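Local coordinates for two-domain protein containing predicted PHP-like metal-dependent phosphoesterase (Bacteroides vulgatus ATCC 8482, PDB 3E38) that probably acts as a metal-dependent phosphoesterase, perhaps a 5'-3' exonuclease, binding zinc ions in a PHP-like domain that is joined to an Ig-like domain, at residues B[38-43]-B[75-80]; B[85-90]-B[224-229]; B[245-250]-B[335-340]; B[256-261]-B[280-285]. All coordinates share one frame; numbering follows the deposited sequence.

Interaction 1 (B[38-43]-B[75-80]); sequences VRVDEA and DLCREQ
Cys77 begins the contact by laying its CB 3.7 Å from CG2 of Val40, with SG alongside the same methyl. One turn later Gln80 meets both Val40 and Asp41. Its CG rests 3.5 Å from the other Val40 methyl, CG1, so the two methyls of Val40 are divided between Cys77 and Gln80. CG of Gln80 lies anti to the backbone N (chi1 -168°), and the bend at chi2 then swings the amide towards Asp41. There NE2 donates to OD1 of Asp41 over 3.2 Å, nearly straight at 166°. The acceptor sits in the amide plane and uses its syn lone pair, although carboxylate and amide are turned steeply against each other. With an alanine in place of Gln80, OD1 of Asp41 is likely to lose this donor and Val40 CG1 its cover. Val38 packs on Leu33 of a second subunit. The axes of segments 38-43 and 75-80 approach to 9.4 Å and cross at -38°. Helices 36-45 and 72-83 belong to successive beta-alpha-beta crossovers, linking parallel strands 17-22, 50-56 and 87-95 of the PHP-like domain, and both rest on strand 50-56, Ala43 on Ile51 and Cys77 on Leu53.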
loop_
_atom_site.group_PDB
_atom_site.type_symbol
_atom_site.label_atom_id
_atom_site.label_comp_id
_atom_site.label_asym_id
_atom_site.label_seq_id
_atom_site.Cartn_x
_atom_site.Cartn_y
_atom_site.Cartn_z
ATOM N N VAL B 38 0.277 -24.538 3.095
ATOM C CA VAL B 38 0.223 -23.126 2.774
ATOM C C VAL B 38 -1.212 -22.723 2.492
ATOM O O VAL B 38 -1.604 -21.600 2.795
ATOM C CB VAL B 38 1.074 -22.807 1.527
ATOM C CG1 VAL B 38 0.940 -21.358 1.111
ATOM C CG2 VAL B 38 2.487 -23.155 1.784
ATOM N N ARG B 39 -1.997 -23.621 1.900
ATOM C CA ARG B 39 -3.366 -23.231 1.560
ATOM C C ARG B 39 -4.180 -22.973 2.828
ATOM O O ARG B 39 -5.177 -22.231 2.810
ATOM C CB ARG B 39 -4.105 -24.259 0.691
ATOM C CG ARG B 39 -3.568 -24.454 -0.721
ATOM C CD ARG B 39 -3.483 -23.141 -1.458
ATOM N NE ARG B 39 -3.001 -23.324 -2.823
ATOM C CZ ARG B 39 -2.368 -22.389 -3.533
ATOM N NH1 ARG B 39 -2.123 -21.188 -3.008
ATOM N NH2 ARG B 39 -1.979 -22.655 -4.772
ATOM N N VAL B 40 -3.713 -23.580 3.913
ATOM C CA VAL B 40 -4.399 -23.516 5.189
ATOM C C VAL B 40 -3.984 -22.211 5.834
ATOM O O VAL B 40 -4.803 -21.531 6.420
ATOM C CB VAL B 40 -4.122 -24.752 6.151
ATOM C CG1 VAL B 40 -4.787 -24.510 7.527
ATOM C CG2 VAL B 40 -4.600 -26.099 5.521
ATOM N N ASP B 41 -2.695 -21.900 5.742
ATOM C CA ASP B 41 -2.180 -20.625 6.245
ATOM C C ASP B 41 -2.849 -19.433 5.580
ATOM O O ASP B 41 -3.155 -18.438 6.223
ATOM C CB ASP B 41 -0.704 -20.477 5.966
ATOM C CG ASP B 41 0.126 -21.473 6.728
ATOM O OD1 ASP B 41 -0.321 -21.821 7.834
ATOM O OD2 ASP B 41 1.180 -21.901 6.197
ATOM N N GLU B 42 -3.021 -19.545 4.273
ATOM C CA GLU B 42 -3.604 -18.460 3.481
ATOM C C GLU B 42 -5.049 -18.216 3.844
ATOM O O GLU B 42 -5.461 -17.075 3.987
ATOM C CB GLU B 42 -3.526 -18.771 2.007
ATOM C CG GLU B 42 -2.070 -18.803 1.464
ATOM C CD GLU B 42 -2.013 -19.283 0.004
ATOM O OE1 GLU B 42 -2.953 -20.001 -0.451
ATOM O OE2 GLU B 42 -1.008 -18.979 -0.663
ATOM N N ALA B 43 -5.801 -19.293 4.005
ATOM C CA ALA B 43 -7.249 -19.222 4.330
ATOM C C ALA B 43 -7.428 -18.548 5.661
ATOM O O ALA B 43 -8.221 -17.635 5.825
ATOM C CB ALA B 43 -7.912 -20.616 4.329
ATOM N N ASP B 75 -4.764 -35.104 3.511
ATOM C CA ASP B 75 -4.225 -35.693 4.725
ATOM C C ASP B 75 -3.241 -34.740 5.373
ATOM O O ASP B 75 -3.194 -34.575 6.594
ATOM C CB ASP B 75 -3.528 -37.040 4.427
ATOM C CG ASP B 75 -4.506 -38.190 4.114
ATOM O OD1 ASP B 75 -5.762 -38.032 4.184
ATOM O OD2 ASP B 75 -3.988 -39.284 3.790
ATOM N N LEU B 76 -2.448 -34.093 4.546
ATOM C CA LEU B 76 -1.370 -33.197 5.053
ATOM C C LEU B 76 -1.865 -31.891 5.667
ATOM O O LEU B 76 -1.162 -31.225 6.416
ATOM C CB LEU B 76 -0.402 -32.849 3.912
ATOM C CG LEU B 76 0.510 -33.986 3.476
ATOM C CD1 LEU B 76 1.173 -33.704 2.157
ATOM C CD2 LEU B 76 1.570 -34.230 4.603
ATOM N N CYS B 77 -3.087 -31.531 5.328
ATOM C CA CYS B 77 -3.657 -30.259 5.780
ATOM C C CYS B 77 -4.431 -30.343 7.071
ATOM O O CYS B 77 -4.705 -29.341 7.707
ATOM C CB CYS B 77 -4.662 -29.734 4.728
ATOM S SG CYS B 77 -3.869 -29.137 3.282
ATOM N N ARG B 78 -4.763 -31.562 7.451
ATOM C CA ARG B 78 -5.682 -31.799 8.572
ATOM C C ARG B 78 -5.279 -31.207 9.920
ATOM O O ARG B 78 -6.055 -30.586 10.589
ATOM C CB ARG B 78 -5.931 -33.300 8.715
ATOM C CG ARG B 78 -6.667 -33.892 7.487
ATOM C CD ARG B 78 -7.194 -35.325 7.713
ATOM N NE ARG B 78 -8.405 -35.253 8.522
ATOM C CZ ARG B 78 -9.301 -36.218 8.684
ATOM N NH1 ARG B 78 -9.169 -37.401 8.089
ATOM N NH2 ARG B 78 -10.352 -35.977 9.448
ATOM N N GLU B 79 -4.050 -31.378 10.301
ATOM C CA GLU B 79 -3.618 -30.903 11.613
ATOM C C GLU B 79 -3.592 -29.411 11.657
ATOM O O GLU B 79 -3.980 -28.798 12.637
ATOM C CB GLU B 79 -2.216 -31.414 11.923
ATOM C CG GLU B 79 -1.608 -30.870 13.160
ATOM C CD GLU B 79 -0.161 -31.363 13.350
ATOM O OE1 GLU B 79 0.295 -32.213 12.543
ATOM O OE2 GLU B 79 0.513 -30.887 14.302
ATOM N N GLN B 80 -3.136 -28.830 10.567
ATOM C CA GLN B 80 -3.008 -27.394 10.485
ATOM C C GLN B 80 -4.390 -26.778 10.492
ATOM O O GLN B 80 -4.616 -25.771 11.140
ATOM C CB GLN B 80 -2.253 -26.949 9.213
ATOM C CG GLN B 80 -1.827 -25.467 9.204
ATOM C CD GLN B 80 -0.761 -25.176 10.283
ATOM O OE1 GLN B 80 -0.521 -25.988 11.182
ATOM N NE2 GLN B 80 -0.116 -24.017 10.182
#

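Interaction 2 (B[85-90]-B[224-229]); sequences GILLIK and QGIREA
At the start of strand 87-95 of the PHP-like domain, a strand-to-helix apolar contact joins Leu87 and Ile89 to Ile226 of helix 223-231. The strand belongs to the large mixed sheet of the domain, consistent with the distorted barrel of PHP enzymes, and its later residue Glu93 binds zinc. Leu87 and Ile89, two positions apart, both turn their side chains to the helix, while Leu88 between them faces the other way onto Phe74 and Arg78 of helix 72-83. The strand is therefore packed between two helices.

Ile226 meets Leu87 and Ile89 with one atom, its terminal methyl CD1. CG1 of Ile226 stands beside its backbone N (chi1 -68°), and the extended chi2 carries CD1 out to the two partner methyls. The side chains of Leu87 and Ile226 run past each other in opposite senses, whereas Ile89 meets Ile226 at a slant. No hydrogen bond links the segments, and the backbones stay well apart, with 9.5 Å between the CA atoms of Ile89 and Ile226, so methyl groups alone bridge the gap.

Ala50 of the adjoining strand 50-56 touches both Leu87 and Ile226, and Phe23 and Phe107 pack on Ile89. The side chain of Ile89 is about 10 Å from that of the zinc ligand His24. At the centre of the contact, Ile226 CD1 lies 3.8 Å from Leu87 CD1 and 4.1 Å from Ile89 CD1.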
loop_
_atom_site.group_PDB
_atom_site.type_symbol
_atom_site.label_atom_id
_atom_site.label_comp_id
_atom_site.label_asym_id
_atom_site.label_seq_id
_atom_site.Cartn_x
_atom_site.Cartn_y
_atom_site.Cartn_z
ATOM N N GLY B 85 -8.433 -23.572 13.063
ATOM C CA GLY B 85 -9.880 -23.492 13.032
ATOM C C GLY B 85 -10.504 -23.362 11.676
ATOM O O GLY B 85 -11.612 -22.858 11.545
ATOM N N ILE B 86 -9.787 -23.815 10.656
ATOM C CA ILE B 86 -10.313 -23.859 9.266
ATOM C C ILE B 86 -10.947 -25.216 9.016
ATOM O O ILE B 86 -10.379 -26.260 9.376
ATOM C CB ILE B 86 -9.208 -23.607 8.187
ATOM C CG1 ILE B 86 -8.429 -22.322 8.487
ATOM C CG2 ILE B 86 -9.780 -23.604 6.735
ATOM C CD1 ILE B 86 -9.272 -21.084 8.763
ATOM N N LEU B 87 -12.148 -25.172 8.452
ATOM C CA LEU B 87 -12.925 -26.351 8.060
ATOM C C LEU B 87 -12.406 -26.858 6.733
ATOM O O LEU B 87 -12.326 -26.093 5.770
ATOM C CB LEU B 87 -14.449 -26.039 7.918
ATOM C CG LEU B 87 -15.229 -25.560 9.171
ATOM C CD1 LEU B 87 -16.657 -25.144 8.807
ATOM C CD2 LEU B 87 -15.249 -26.594 10.302
ATOM N N LEU B 88 -12.107 -28.155 6.695
ATOM C CA LEU B 88 -11.481 -28.792 5.537
ATOM C C LEU B 88 -12.388 -29.821 4.886
ATOM O O LEU B 88 -12.606 -30.902 5.393
ATOM C CB LEU B 88 -10.136 -29.387 5.977
ATOM C CG LEU B 88 -9.079 -29.960 5.042
ATOM C CD1 LEU B 88 -8.446 -28.940 4.143
ATOM C CD2 LEU B 88 -8.016 -30.605 5.901
ATOM N N ILE B 89 -12.881 -29.447 3.727
ATOM C CA ILE B 89 -13.768 -30.258 2.898
ATOM C C ILE B 89 -12.869 -30.991 1.893
ATOM O O ILE B 89 -12.134 -30.390 1.100
ATOM C CB ILE B 89 -14.796 -29.341 2.181
ATOM C CG1 ILE B 89 -15.550 -28.514 3.211
ATOM C CG2 ILE B 89 -15.771 -30.110 1.196
ATOM C CD1 ILE B 89 -16.242 -27.283 2.585
ATOM N N LYS B 90 -12.911 -32.304 1.974
ATOM C CA LYS B 90 -12.208 -33.176 1.050
ATOM C C LYS B 90 -12.850 -33.046 -0.339
ATOM O O LYS B 90 -14.070 -33.075 -0.514
ATOM C CB LYS B 90 -12.257 -34.620 1.531
ATOM C CG LYS B 90 -11.664 -35.602 0.504
ATOM C CD LYS B 90 -11.727 -37.062 0.980
ATOM C CE LYS B 90 -10.469 -37.481 1.744
ATOM N NZ LYS B 90 -9.327 -37.650 0.821
ATOM N N GLN B 224 -21.347 -29.937 8.080
ATOM C CA GLN B 224 -22.749 -30.266 7.752
ATOM C C GLN B 224 -23.494 -28.964 7.483
ATOM O O GLN B 224 -24.385 -28.871 6.602
ATOM C CB GLN B 224 -23.423 -31.106 8.877
ATOM N N GLY B 225 -23.123 -27.935 8.236
ATOM C CA GLY B 225 -23.756 -26.626 8.074
ATOM C C GLY B 225 -23.539 -26.105 6.665
ATOM O O GLY B 225 -24.471 -25.654 5.942
ATOM N N ILE B 226 -22.301 -26.225 6.243
ATOM C CA ILE B 226 -21.933 -25.766 4.904
ATOM C C ILE B 226 -22.667 -26.553 3.832
ATOM O O ILE B 226 -23.196 -26.018 2.877
ATOM C CB ILE B 226 -20.464 -25.921 4.670
ATOM C CG1 ILE B 226 -19.686 -24.936 5.575
ATOM C CG2 ILE B 226 -20.110 -25.670 3.199
ATOM C CD1 ILE B 226 -18.257 -25.014 5.368
ATOM N N ARG B 227 -22.668 -27.851 4.015
ATOM C CA ARG B 227 -23.251 -28.756 3.056
ATOM C C ARG B 227 -24.719 -28.447 2.887
ATOM O O ARG B 227 -25.214 -28.424 1.753
ATOM C CB ARG B 227 -23.047 -30.228 3.459
ATOM C CG ARG B 227 -23.731 -31.216 2.500
ATOM C CD ARG B 227 -23.295 -30.953 1.099
ATOM N NE ARG B 227 -23.942 -31.771 0.080
ATOM C CZ ARG B 227 -23.532 -32.986 -0.293
ATOM N NH1 ARG B 227 -22.497 -33.608 0.288
ATOM N NH2 ARG B 227 -24.174 -33.590 -1.252
ATOM N N GLU B 228 -25.401 -28.169 4.007
ATOM C CA GLU B 228 -26.872 -27.888 3.982
ATOM C C GLU B 228 -27.169 -26.556 3.260
ATOM O O GLU B 228 -28.126 -26.413 2.468
ATOM C CB GLU B 228 -27.492 -27.936 5.395
ATOM C CG GLU B 228 -29.007 -27.663 5.434
ATOM C CD GLU B 228 -29.363 -26.189 5.451
ATOM O OE1 GLU B 228 -28.474 -25.347 5.766
ATOM O OE2 GLU B 228 -30.553 -25.882 5.197
ATOM N N ALA B 229 -26.279 -25.608 3.474
ATOM C CA ALA B 229 -26.362 -24.308 2.784
ATOM C C ALA B 229 -26.241 -24.522 1.275
ATOM O O ALA B 229 -27.050 -24.014 0.468
ATOM C CB ALA B 229 -25.262 -23.364 3.261
#

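Interaction 3 (B[245-250]-B[335-340]); sequences GREDLL and KGLKYT
The carbonyl oxygen of Arg246 is gripped by two backbone donors, the N atoms of Leu249 and Leu250, each 2.8 Å from Arg246 O. Arg246 is the N-cap residue of helix 247-257, and this doubly used carbonyl closes the first turn, which rests against strand 335-342 of the Ig-like sandwich. Helix 247-257 leads directly into the first strand of that domain, so the contact packs this helix against the domain's last strand.

Leu337 carries the apolar part, one branch to each helix partner. With chi1 at 173° the leucine fork points away from its own N, and the two methyls then part: CD2 comes up to the main chain of Leu250, while CD1 goes to the aliphatic part of Glu247. Glu247 and Leu337 cross at about a right angle, and the glutamate chain, extended beyond CG, carries its carboxylate past the leucine. Its OE2 makes a salt bridge with Arg251, one turn further along the helix. A water also ties the two segments together. It accepts from the backbone N of Lys338 at 3.0 Å and gives a weak bond to Glu247 OE2 at 3.3 Å.

Arg251 adds a second link by donating to Lys338 O, and Tyr339 meets Phe254 edge-to-face. Val331 and Phe329 pack on both Leu250 and Leu337. Leu337 CD2 stands 3.9 Å from Leu250 O, and CD1 lies 4.1 Å from CG of Glu247.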
loop_
_atom_site.group_PDB
_atom_site.type_symbol
_atom_site.label_atom_id
_atom_site.label_comp_id
_atom_site.label_asym_id
_atom_site.label_seq_id
_atom_site.Cartn_x
_atom_site.Cartn_y
_atom_site.Cartn_z
ATOM N N GLY B 245 -25.657 -13.337 -6.641
ATOM C CA GLY B 245 -26.603 -14.264 -6.033
ATOM C C GLY B 245 -28.077 -13.988 -6.282
ATOM O O GLY B 245 -28.449 -13.052 -6.963
ATOM N N ARG B 246 -28.925 -14.831 -5.720
ATOM C CA ARG B 246 -30.362 -14.632 -5.862
ATOM C C ARG B 246 -30.813 -13.441 -5.029
ATOM O O ARG B 246 -30.376 -13.181 -3.903
ATOM C CB ARG B 246 -31.165 -15.890 -5.535
ATOM C CG ARG B 246 -31.024 -16.958 -6.592
ATOM C CD ARG B 246 -31.989 -18.130 -6.404
ATOM N NE ARG B 246 -31.665 -19.199 -7.354
ATOM C CZ ARG B 246 -30.544 -19.918 -7.306
ATOM N NH1 ARG B 246 -29.612 -19.663 -6.383
ATOM N NH2 ARG B 246 -30.316 -20.840 -8.211
ATOM N N GLU B 247 -31.684 -12.699 -5.664
ATOM C CA GLU B 247 -32.261 -11.497 -5.099
ATOM C C GLU B 247 -32.834 -11.697 -3.706
ATOM O O GLU B 247 -32.761 -10.819 -2.861
ATOM C CB GLU B 247 -33.392 -11.010 -6.000
ATOM C CG GLU B 247 -34.124 -9.888 -5.360
ATOM C CD GLU B 247 -35.303 -9.456 -6.139
ATOM O OE1 GLU B 247 -35.675 -10.162 -7.096
ATOM O OE2 GLU B 247 -35.863 -8.413 -5.783
ATOM N N ASP B 248 -33.446 -12.855 -3.512
ATOM C CA ASP B 248 -34.093 -13.190 -2.242
ATOM C C ASP B 248 -33.066 -13.337 -1.134
ATOM O O ASP B 248 -33.389 -13.405 0.032
ATOM C CB ASP B 248 -34.928 -14.457 -2.345
ATOM C CG ASP B 248 -34.084 -15.689 -2.580
ATOM O OD1 ASP B 248 -32.852 -15.656 -2.332
ATOM O OD2 ASP B 248 -34.656 -16.686 -3.007
ATOM N N LEU B 249 -31.819 -13.381 -1.539
ATOM C CA LEU B 249 -30.704 -13.458 -0.609
ATOM C C LEU B 249 -29.954 -12.121 -0.568
ATOM O O LEU B 249 -29.591 -11.643 0.511
ATOM C CB LEU B 249 -29.753 -14.590 -0.984
ATOM C CG LEU B 249 -30.174 -16.012 -0.604
ATOM C CD1 LEU B 249 -29.100 -16.969 -1.042
ATOM C CD2 LEU B 249 -30.432 -16.094 0.903
ATOM N N LEU B 250 -29.754 -11.523 -1.744
ATOM C CA LEU B 250 -28.983 -10.259 -1.856
ATOM C C LEU B 250 -29.748 -9.092 -1.259
ATOM O O LEU B 250 -29.187 -8.215 -0.604
ATOM C CB LEU B 250 -28.539 -9.955 -3.300
ATOM C CG LEU B 250 -27.062 -10.317 -3.575
ATOM C CD1 LEU B 250 -26.636 -11.692 -3.043
ATOM C CD2 LEU B 250 -26.713 -10.139 -5.081
ATOM N N LYS B 335 -27.929 -7.452 -14.516
ATOM C CA LYS B 335 -29.019 -6.882 -13.718
ATOM C C LYS B 335 -28.626 -6.820 -12.260
ATOM O O LYS B 335 -28.385 -7.843 -11.634
ATOM C CB LYS B 335 -30.347 -7.679 -13.897
ATOM C CG LYS B 335 -31.111 -7.362 -15.195
ATOM C CD LYS B 335 -32.430 -8.154 -15.325
ATOM N N GLY B 336 -28.556 -5.598 -11.742
ATOM C CA GLY B 336 -28.256 -5.335 -10.316
ATOM C C GLY B 336 -29.508 -5.252 -9.446
ATOM O O GLY B 336 -30.627 -5.065 -9.923
ATOM N N LEU B 337 -29.299 -5.441 -8.156
ATOM C CA LEU B 337 -30.376 -5.396 -7.162
ATOM C C LEU B 337 -31.108 -4.070 -7.151
ATOM O O LEU B 337 -30.497 -3.021 -7.145
ATOM C CB LEU B 337 -29.797 -5.636 -5.761
ATOM C CG LEU B 337 -30.740 -5.466 -4.577
ATOM C CD1 LEU B 337 -31.870 -6.523 -4.624
ATOM C CD2 LEU B 337 -29.944 -5.490 -3.254
ATOM N N LYS B 338 -32.431 -4.139 -7.126
ATOM C CA LYS B 338 -33.277 -2.956 -7.022
ATOM C C LYS B 338 -33.704 -2.746 -5.577
ATOM O O LYS B 338 -34.139 -3.643 -4.877
ATOM C CB LYS B 338 -34.505 -3.064 -7.927
ATOM C CG LYS B 338 -34.145 -3.394 -9.384
ATOM C CD LYS B 338 -33.132 -2.417 -9.971
ATOM C CE LYS B 338 -32.779 -2.762 -11.443
ATOM N NZ LYS B 338 -31.958 -4.034 -11.638
ATOM N N TYR B 339 -33.580 -1.520 -5.138
ATOM C CA TYR B 339 -33.874 -1.188 -3.760
ATOM C C TYR B 339 -34.551 0.132 -3.666
ATOM O O TYR B 339 -34.363 1.014 -4.492
ATOM C CB TYR B 339 -32.562 -1.148 -2.943
ATOM C CG TYR B 339 -32.751 -1.382 -1.471
ATOM C CD1 TYR B 339 -33.046 -0.337 -0.598
ATOM C CD2 TYR B 339 -32.651 -2.671 -0.953
ATOM C CE1 TYR B 339 -33.223 -0.579 0.768
ATOM C CE2 TYR B 339 -32.834 -2.930 0.399
ATOM C CZ TYR B 339 -33.116 -1.895 1.258
ATOM O OH TYR B 339 -33.269 -2.193 2.604
ATOM N N THR B 340 -35.351 0.246 -2.630
ATOM C CA THR B 340 -36.080 1.472 -2.356
ATOM C C THR B 340 -35.940 1.865 -0.919
ATOM O O THR B 340 -35.979 1.014 -0.014
ATOM C CB THR B 340 -37.592 1.324 -2.595
ATOM O OG1 THR B 340 -37.809 0.858 -3.913
ATOM C CG2 THR B 340 -38.267 2.652 -2.466
HETATM O O HOH W 1 -33.899 -6.667 -7.717
#

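Interaction 4 (B[256-261]-B[280-285]); sequences KCVKIE and LVLKLK
In the Ig-like beta-sandwich, the first strand, 258-265, belongs to the four-stranded sheet and strand 282-286 to the five-stranded one, and Leu282 reaches across between them to Cys257 and Val258. These residues lie where helix 247-257 passes into strand 258-265.

A single methyl of Leu282 does the touching. CD1 lies 3.6 Å from CG1 of Val258 and 4.2 Å from CB of Cys257. A chi1 of -55° turns the fork of Leu282 away from its carbonyl carbon, and a nearly extended chi2 sends CD1 onward to the opposing pair. Val258 offers the branch that is anti to its carbonyl carbon (chi1 -66°), and the two side chains meet on the slant. Cys257 takes part through CB, which points toward the segment of Leu282.

Other apolar groups close round the contact. Ile274 and Leu301 pack on Val258, Phe329 lies against Leu282, and Leu280, just ahead of the strand, rests on Phe253 of the helix.

All three touching residues are buried, and no hydrogen bond passes between the segments. Instead, Lys259 pairs through its backbone with Thr275 in one sheet and Leu282 with Leu301 in the other. Contact between the sheets is apolar here, consistent with a sandwich core held by van der Waals packing and the exclusion of water.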
loop_
_atom_site.group_PDB
_atom_site.type_symbol
_atom_site.label_atom_id
_atom_site.label_comp_id
_atom_site.label_asym_id
_atom_site.label_seq_id
_atom_site.Cartn_x
_atom_site.Cartn_y
_atom_site.Cartn_z
ATOM N N LYS B 256 -28.586 -5.395 5.460
ATOM C CA LYS B 256 -27.704 -5.565 6.616
ATOM C C LYS B 256 -26.374 -4.837 6.417
ATOM O O LYS B 256 -25.613 -4.627 7.368
ATOM C CB LYS B 256 -27.391 -7.045 6.801
ATOM C CG LYS B 256 -28.566 -7.907 7.085
ATOM C CD LYS B 256 -28.964 -7.794 8.494
ATOM C CE LYS B 256 -29.803 -8.985 8.877
ATOM N NZ LYS B 256 -30.181 -8.863 10.292
ATOM N N CYS B 257 -26.122 -4.441 5.172
ATOM C CA CYS B 257 -24.826 -3.819 4.790
ATOM C C CYS B 257 -24.781 -2.333 5.061
ATOM O O CYS B 257 -23.717 -1.735 5.174
ATOM C CB CYS B 257 -24.527 -4.041 3.310
ATOM S SG CYS B 257 -24.022 -5.712 2.880
ATOM N N VAL B 258 -25.971 -1.756 5.142
ATOM C CA VAL B 258 -26.103 -0.317 5.356
ATOM C C VAL B 258 -26.988 -0.030 6.541
ATOM O O VAL B 258 -27.892 -0.784 6.878
ATOM C CB VAL B 258 -26.640 0.444 4.089
ATOM C CG1 VAL B 258 -25.625 0.382 2.960
ATOM C CG2 VAL B 258 -28.002 -0.109 3.647
ATOM N N LYS B 259 -26.640 1.048 7.211
ATOM C CA LYS B 259 -27.429 1.556 8.315
ATOM C C LYS B 259 -27.931 2.907 7.888
ATOM O O LYS B 259 -27.189 3.852 7.817
ATOM C CB LYS B 259 -26.605 1.639 9.592
ATOM C CG LYS B 259 -27.366 2.232 10.778
ATOM C CD LYS B 259 -26.598 2.043 12.096
ATOM C CE LYS B 259 -25.201 2.694 12.066
ATOM N NZ LYS B 259 -24.442 2.545 13.345
ATOM N N ILE B 260 -29.198 2.951 7.542
ATOM C CA ILE B 260 -29.866 4.166 7.108
ATOM C C ILE B 260 -30.624 4.783 8.257
ATOM O O ILE B 260 -31.426 4.135 8.904
ATOM C CB ILE B 260 -30.903 3.867 6.003
ATOM C CG1 ILE B 260 -30.228 3.170 4.829
ATOM C CG2 ILE B 260 -31.618 5.155 5.576
ATOM C CD1 ILE B 260 -31.188 2.400 3.953
ATOM N N GLU B 261 -30.361 6.050 8.501
ATOM C CA GLU B 261 -31.082 6.796 9.533
ATOM C C GLU B 261 -31.478 8.193 9.053
ATOM O O GLU B 261 -30.694 8.893 8.421
ATOM C CB GLU B 261 -30.237 6.951 10.794
ATOM C CG GLU B 261 -29.719 5.683 11.426
ATOM C CD GLU B 261 -28.779 6.010 12.591
ATOM O OE1 GLU B 261 -28.728 7.193 12.987
ATOM O OE2 GLU B 261 -28.086 5.105 13.105
ATOM N N LEU B 280 -17.258 -4.244 1.965
ATOM C CA LEU B 280 -17.702 -4.219 0.592
ATOM C C LEU B 280 -18.126 -2.848 0.138
ATOM O O LEU B 280 -18.988 -2.211 0.737
ATOM C CB LEU B 280 -18.931 -5.124 0.390
ATOM C CG LEU B 280 -19.025 -6.571 0.885
ATOM C CD1 LEU B 280 -20.239 -7.294 0.202
ATOM C CD2 LEU B 280 -17.786 -7.282 0.607
ATOM N N VAL B 281 -17.572 -2.446 -0.986
ATOM C CA VAL B 281 -17.943 -1.207 -1.594
ATOM C C VAL B 281 -19.294 -1.464 -2.220
ATOM O O VAL B 281 -19.576 -2.557 -2.700
ATOM C CB VAL B 281 -17.000 -0.742 -2.689
ATOM C CG1 VAL B 281 -17.180 -1.632 -3.917
ATOM C CG2 VAL B 281 -17.308 0.735 -3.028
ATOM N N LEU B 282 -20.122 -0.442 -2.168
ATOM C CA LEU B 282 -21.500 -0.514 -2.648
ATOM C C LEU B 282 -21.719 0.586 -3.649
ATOM O O LEU B 282 -21.359 1.716 -3.420
ATOM C CB LEU B 282 -22.483 -0.396 -1.467
ATOM C CG LEU B 282 -22.263 -1.421 -0.342
ATOM C CD1 LEU B 282 -22.866 -0.972 1.007
ATOM C CD2 LEU B 282 -22.794 -2.825 -0.780
ATOM N N LYS B 283 -22.300 0.241 -4.778
ATOM C CA LYS B 283 -22.482 1.204 -5.839
ATOM C C LYS B 283 -23.921 1.306 -6.210
ATOM O O LYS B 283 -24.500 0.371 -6.712
ATOM C CB LYS B 283 -21.639 0.794 -7.052
ATOM C CG LYS B 283 -20.116 0.730 -6.762
ATOM C CD LYS B 283 -19.356 0.216 -7.981
ATOM C CE LYS B 283 -17.870 -0.035 -7.717
ATOM N N LEU B 284 -24.445 2.503 -5.991
ATOM C CA LEU B 284 -25.843 2.847 -6.196
ATOM C C LEU B 284 -26.030 3.712 -7.416
ATOM O O LEU B 284 -25.231 4.591 -7.708
ATOM C CB LEU B 284 -26.379 3.607 -4.992
ATOM C CG LEU B 284 -25.936 3.097 -3.625
ATOM C CD1 LEU B 284 -26.694 3.805 -2.547
ATOM C CD2 LEU B 284 -26.137 1.594 -3.510
ATOM N N LYS B 285 -27.074 3.393 -8.148
ATOM C CA LYS B 285 -27.426 4.125 -9.352
ATOM C C LYS B 285 -28.928 4.374 -9.359
ATOM O O LYS B 285 -29.716 3.441 -9.254
ATOM C CB LYS B 285 -26.991 3.362 -10.613
ATOM C CG LYS B 285 -27.374 4.012 -11.935
ATOM C CD LYS B 285 -26.792 3.263 -13.130
#

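Overall arrangement
The four contacts follow the chain in two pairs. Interactions 1 and 2 lie in the PHP-like domain, with centres about 14 Å apart, and they touch where Cys77 CB meets Leu88 CD2 at 3.7 Å; helix 72-83 leads straight into strand 87-95, so the two share one helix-strand unit. Interactions 3 and 4 lie at the Ig-like domain, centres about 13 Å apart. Both use helix 247-257 and reach the same five-stranded sheet, and interaction 4 is nested inside the loop that interaction 3 closes. Interaction 1 has its centre about 35 Å from theirs. Interactions 2 and 3 come within about 7 Å at their nearest atoms but do not touch, so each domain holds its own pair of contacts.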